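Local coordinates for protein deoxyhypusine hydroxylase (Homo sapiens, PDB 4D50) that hydroxylates the deoxyhypusine residue of translation initiation factor eIF5A at a peroxo-diiron centre, completing the hypusine modification that the factor needs to work, at residues A[180-185]-A[209-214]. Numbering follows the deposited sequence.
With FE (Fe (III) ion), chain C; PER (peroxide ion), chain E.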
ATOM      1  N   ARG A 180     -15.973   2.897  -6.874  1.00 11.11           N
ATOM      2  CA  ARG A 180     -15.157   4.081  -6.901  1.00 10.86           C
ATOM      3  C   ARG A 180     -13.705   3.663  -7.066  1.00 10.00           C
ATOM      4  O   ARG A 180     -12.963   4.358  -7.758  1.00 11.12           O
ATOM      5  CB  ARG A 180     -15.343   4.951  -5.646  1.00 11.20           C
ATOM      6  CG  ARG A 180     -16.772   5.323  -5.479  1.00 12.36           C
ATOM      7  CD  ARG A 180     -16.971   6.239  -4.290  1.00 12.25           C
ATOM      8  NE  ARG A 180     -16.294   7.526  -4.413  1.00 12.68           N
ATOM      9  CZ  ARG A 180     -16.172   8.398  -3.395  1.00 14.61           C
ATOM     10  NH1 ARG A 180     -16.735   8.147  -2.188  1.00 15.48           N
ATOM     11  NH2 ARG A 180     -15.564   9.560  -3.542  1.00 15.66           N
ATOM     12  N   TYR A 181     -13.281   2.642  -6.341  1.00  9.52           N
ATOM     13  CA  TYR A 181     -11.921   2.114  -6.487  1.00  9.43           C
ATOM     14  C   TYR A 181     -11.681   1.575  -7.869  1.00  8.14           C
ATOM     15  O   TYR A 181     -10.582   1.675  -8.466  1.00  8.64           O
ATOM     16  CB  TYR A 181     -11.642   1.019  -5.445  1.00  9.08           C
ATOM     17  CG  TYR A 181     -11.064   1.490  -4.139  1.00  8.58           C
ATOM     18  CD1 TYR A 181     -11.715   2.454  -3.375  1.00  9.80           C
ATOM     19  CD2 TYR A 181      -9.984   0.872  -3.600  1.00  8.66           C
ATOM     20  CE1 TYR A 181     -11.194   2.909  -2.188  1.00  9.99           C
ATOM     21  CE2 TYR A 181      -9.457   1.329  -2.388  1.00 10.52           C
ATOM     22  CZ  TYR A 181     -10.071   2.336  -1.697  1.00  9.94           C
ATOM     23  OH  TYR A 181      -9.578   2.761  -0.445  1.00 11.60           O
ATOM     24  N   ARG A 182     -12.707   0.954  -8.467  1.00  8.71           N
ATOM     25  CA  ARG A 182     -12.477   0.448  -9.825  1.00  7.71           C
ATOM     26  C   ARG A 182     -12.174   1.604 -10.824  1.00  7.17           C
ATOM     27  O   ARG A 182     -11.366   1.476 -11.731  1.00  6.56           O
ATOM     28  CB  ARG A 182     -13.755  -0.351 -10.280  1.00  7.44           C
ATOM     29  CG  ARG A 182     -13.934  -1.643  -9.544  1.00  7.54           C
ATOM     30  CD  ARG A 182     -14.806  -2.653 -10.293  1.00  7.72           C
ATOM     31  NE  ARG A 182     -14.270  -2.991 -11.594  1.00  8.48           N
ATOM     32  CZ  ARG A 182     -14.950  -3.703 -12.491  1.00 10.43           C
ATOM     33  NH1 ARG A 182     -16.187  -4.113 -12.202  1.00 12.49           N
ATOM     34  NH2 ARG A 182     -14.433  -3.922 -13.674  1.00 12.25           N
ATOM     35  N   ALA A 183     -12.834   2.730 -10.620  1.00  6.69           N
ATOM     36  CA  ALA A 183     -12.720   3.897 -11.497  1.00  6.25           C
ATOM     37  C   ALA A 183     -11.341   4.523 -11.216  1.00  6.52           C
ATOM     38  O   ALA A 183     -10.676   4.941 -12.132  1.00  6.43           O
ATOM     39  CB  ALA A 183     -13.802   4.877 -11.156  1.00  6.48           C
ATOM     40  N   MET A 184     -10.893   4.407 -10.000  1.00  7.65           N
ATOM     41  CA  MET A 184      -9.586   4.941  -9.552  1.00  6.68           C
ATOM     42  C   MET A 184      -8.456   4.161 -10.285  1.00  6.70           C
ATOM     43  O   MET A 184      -7.541   4.763 -10.854  1.00  5.98           O
ATOM     44  CB  MET A 184      -9.381   4.808  -8.032  1.00  8.12           C
ATOM     45  CG  MET A 184      -8.223   5.632  -7.498  1.00  8.16           C
ATOM     46  SD  MET A 184      -7.892   5.106  -5.768  1.00  9.06           S
ATOM     47  CE  MET A 184      -9.342   5.620  -4.923  1.00  7.70           C
ATOM     48  N   PHE A 185      -8.526   2.828 -10.304  1.00  7.36           N
ATOM     49  CA  PHE A 185      -7.521   2.045 -10.992  1.00  7.60           C
ATOM     50  C   PHE A 185      -7.616   2.194 -12.463  1.00  6.69           C
ATOM     51  O   PHE A 185      -6.563   2.214 -13.140  1.00  5.82           O
ATOM     52  CB  PHE A 185      -7.516   0.573 -10.532  1.00  8.50           C
ATOM     53  CG  PHE A 185      -7.068   0.455  -9.137  1.00 10.17           C
ATOM     54  CD1 PHE A 185      -5.746   0.736  -8.804  1.00 11.22           C
ATOM     55  CD2 PHE A 185      -7.972   0.152  -8.134  1.00 12.14           C
ATOM     56  CE1 PHE A 185      -5.329   0.731  -7.487  1.00 12.73           C
ATOM     57  CE2 PHE A 185      -7.543   0.230  -6.812  1.00 13.96           C
ATOM     58  CZ  PHE A 185      -6.251   0.571  -6.527  1.00 12.39           C
ATOM     59  N   LEU A 209      -9.410   6.168   4.074  1.00 10.58           N
ATOM     60  CA  LEU A 209      -8.931   5.020   3.260  1.00  9.77           C
ATOM     61  C   LEU A 209      -8.898   5.384   1.788  1.00 10.05           C
ATOM     62  O   LEU A 209      -7.860   5.214   1.109  1.00  9.93           O
ATOM     63  CB  LEU A 209      -9.820   3.798   3.460  1.00  9.18           C
ATOM     64  CG  LEU A 209      -9.159   2.495   3.056  1.00 11.12           C
ATOM     65  CD1 LEU A 209      -8.078   2.072   4.012  1.00 11.79           C
ATOM     66  CD2 LEU A 209     -10.186   1.398   2.908  1.00 11.82           C
ATOM     67  N   PHE A 210     -10.028   5.914   1.285  1.00  9.48           N
ATOM     68  CA  PHE A 210     -10.129   6.371  -0.100  1.00 10.49           C
ATOM     69  C   PHE A 210      -9.048   7.354  -0.499  1.00  9.84           C
ATOM     70  O   PHE A 210      -8.369   7.142  -1.540  1.00  9.63           O
ATOM     71  CB  PHE A 210     -11.507   7.022  -0.323  1.00 11.64           C
ATOM     72  CG  PHE A 210     -11.729   7.624  -1.716  1.00 11.89           C
ATOM     73  CD1 PHE A 210     -11.356   8.945  -1.985  1.00 11.81           C
ATOM     74  CD2 PHE A 210     -12.317   6.905  -2.731  1.00 13.28           C
ATOM     75  CE1 PHE A 210     -11.619   9.526  -3.191  1.00 11.85           C
ATOM     76  CE2 PHE A 210     -12.466   7.470  -4.019  1.00 11.70           C
ATOM     77  CZ  PHE A 210     -12.141   8.775  -4.221  1.00 12.72           C
ATOM     78  N   ARG A 211      -8.836   8.384   0.308  1.00 10.86           N
ATOM     79  CA  ARG A 211      -7.811   9.403  -0.003  1.00 11.41           C
ATOM     80  C   ARG A 211      -6.418   8.788  -0.036  1.00 10.82           C
ATOM     81  O   ARG A 211      -5.555   9.149  -0.839  1.00 10.26           O
ATOM     82  CB  ARG A 211      -7.836  10.531   1.027  1.00 13.26           C
ATOM     83  CG  ARG A 211      -9.061  11.397   0.796  1.00 14.33           C
ATOM     84  CD  ARG A 211      -9.006  12.734   1.529  1.00 17.39           C
ATOM     85  NE  ARG A 211      -8.748  12.619   2.927  1.00 19.61           N
ATOM     86  CZ  ARG A 211      -9.683  12.394   3.879  1.00 26.56           C
ATOM     87  NH1 ARG A 211     -10.962  12.158   3.534  1.00 27.22           N
ATOM     88  NH2 ARG A 211      -9.325  12.380   5.189  1.00 24.44           N
ATOM     89  N   HIS A 212      -6.158   7.902   0.879  1.00 10.71           N
ATOM     90  CA  HIS A 212      -4.854   7.284   0.920  1.00  8.99           C
ATOM     91  C   HIS A 212      -4.598   6.486  -0.330  1.00  8.62           C
ATOM     92  O   HIS A 212      -3.498   6.477  -0.847  1.00  7.22           O
ATOM     93  CB  HIS A 212      -4.675   6.521   2.268  1.00  9.74           C
ATOM     94  CG  HIS A 212      -4.464   5.044   2.214  1.00  9.37           C
ATOM     95  ND1 HIS A 212      -5.486   4.168   1.946  1.00  9.75           N
ATOM     96  CD2 HIS A 212      -3.408   4.271   2.571  1.00  9.31           C
ATOM     97  CE1 HIS A 212      -5.020   2.945   1.956  1.00 10.00           C
ATOM     98  NE2 HIS A 212      -3.783   2.971   2.386  1.00  9.60           N
ATOM     99  N   GLU A 213      -5.614   5.747  -0.770  1.00  8.92           N
ATOM    100  CA  GLU A 213      -5.501   5.012  -1.994  1.00  8.99           C
ATOM    101  C   GLU A 213      -5.210   5.906  -3.168  1.00  7.67           C
ATOM    102  O   GLU A 213      -4.413   5.532  -4.052  1.00  6.80           O
ATOM    103  CB  GLU A 213      -6.758   4.153  -2.216  1.00 10.61           C
ATOM    104  CG  GLU A 213      -6.504   3.056  -3.200  1.00 11.69           C
ATOM    105  CD  GLU A 213      -5.575   1.951  -2.694  1.00 13.95           C
ATOM    106  OE1 GLU A 213      -5.666   1.562  -1.509  1.00 15.28           O
ATOM    107  OE2 GLU A 213      -4.767   1.473  -3.529  1.00 16.87           O
ATOM    108  N   VAL A 214      -5.904   7.041  -3.243  1.00  6.81           N
ATOM    109  CA  VAL A 214      -5.617   8.046  -4.287  1.00  7.39           C
ATOM    110  C   VAL A 214      -4.153   8.418  -4.298  1.00  6.83           C
ATOM    111  O   VAL A 214      -3.482   8.437  -5.360  1.00  6.50           O
ATOM    112  CB  VAL A 214      -6.524   9.278  -4.085  1.00  7.25           C
ATOM    113  CG1 VAL A 214      -6.148  10.430  -5.033  1.00  7.93           C
ATOM    114  CG2 VAL A 214      -7.967   8.887  -4.398  1.00  7.69           C
TER
HETATM  115 FE    FE C 301      -2.553   1.203   3.095  1.00 14.36          FE
HETATM  116  O1  PER E 303      -1.678   2.432   4.734  1.00 21.40           O
HETATM  117  O2  PER E 303      -0.966   3.801   4.768  1.00 18.93           O
HETATM  118  O   HOH W   1      -7.489   1.196   0.314  1.00 11.83           O
HETATM  119  O   HOH W   2      -0.692   1.665   2.142  1.00 26.36           O
HETATM  120  O   HOH W   3      -3.062   0.224   1.218  1.00 12.15           O
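Phe210 lies between Arg180 and Met184 where helices 177-190 and 208-221, of successive HEAT-like repeats, pack side by side; the segment axes run nearly parallel, 11° apart, as expected for equivalent helices of an alpha solenoid. Evidence for a cation-pi contact is the Arg180 guanidinium over one face of the Phe210 ring, CZ 4.3 Å from its centroid and the planes 35° apart; Arg180 NE also hydrogen-bonds Leu170 O, and NH1 makes a salt bridge with Glu173. Over the opposite face sits Met184 CE, a CH-pi contact 4.2 Å from the same centroid.

Glu213 can be followed outward. CB lies near Tyr181 OH and CZ; CG, anti to the backbone N (chi1 -161°), touches both Tyr181 CE2 at 3.5 Å and Met184 SD at 3.6 Å. The bend at chi2 then carries CD over to Phe185, where OE2 meets the ring edge in its plane, 3.5 Å from CZ. OE1 instead accepts a 2.6 Å hydrogen bond from a water that also bonds Tyr181 OH. A phenylalanine in place of Tyr181 would probably leave this water without its phenol partner and weaken the bridge to Glu213.

One helical turn before Glu213, Leu209 O accepts from both Glu213 N and His212 ND1. The latter bond, in the imidazole plane, helps to fix the ring's rotation, with His212 NE2 bound to iron at 2.3 Å.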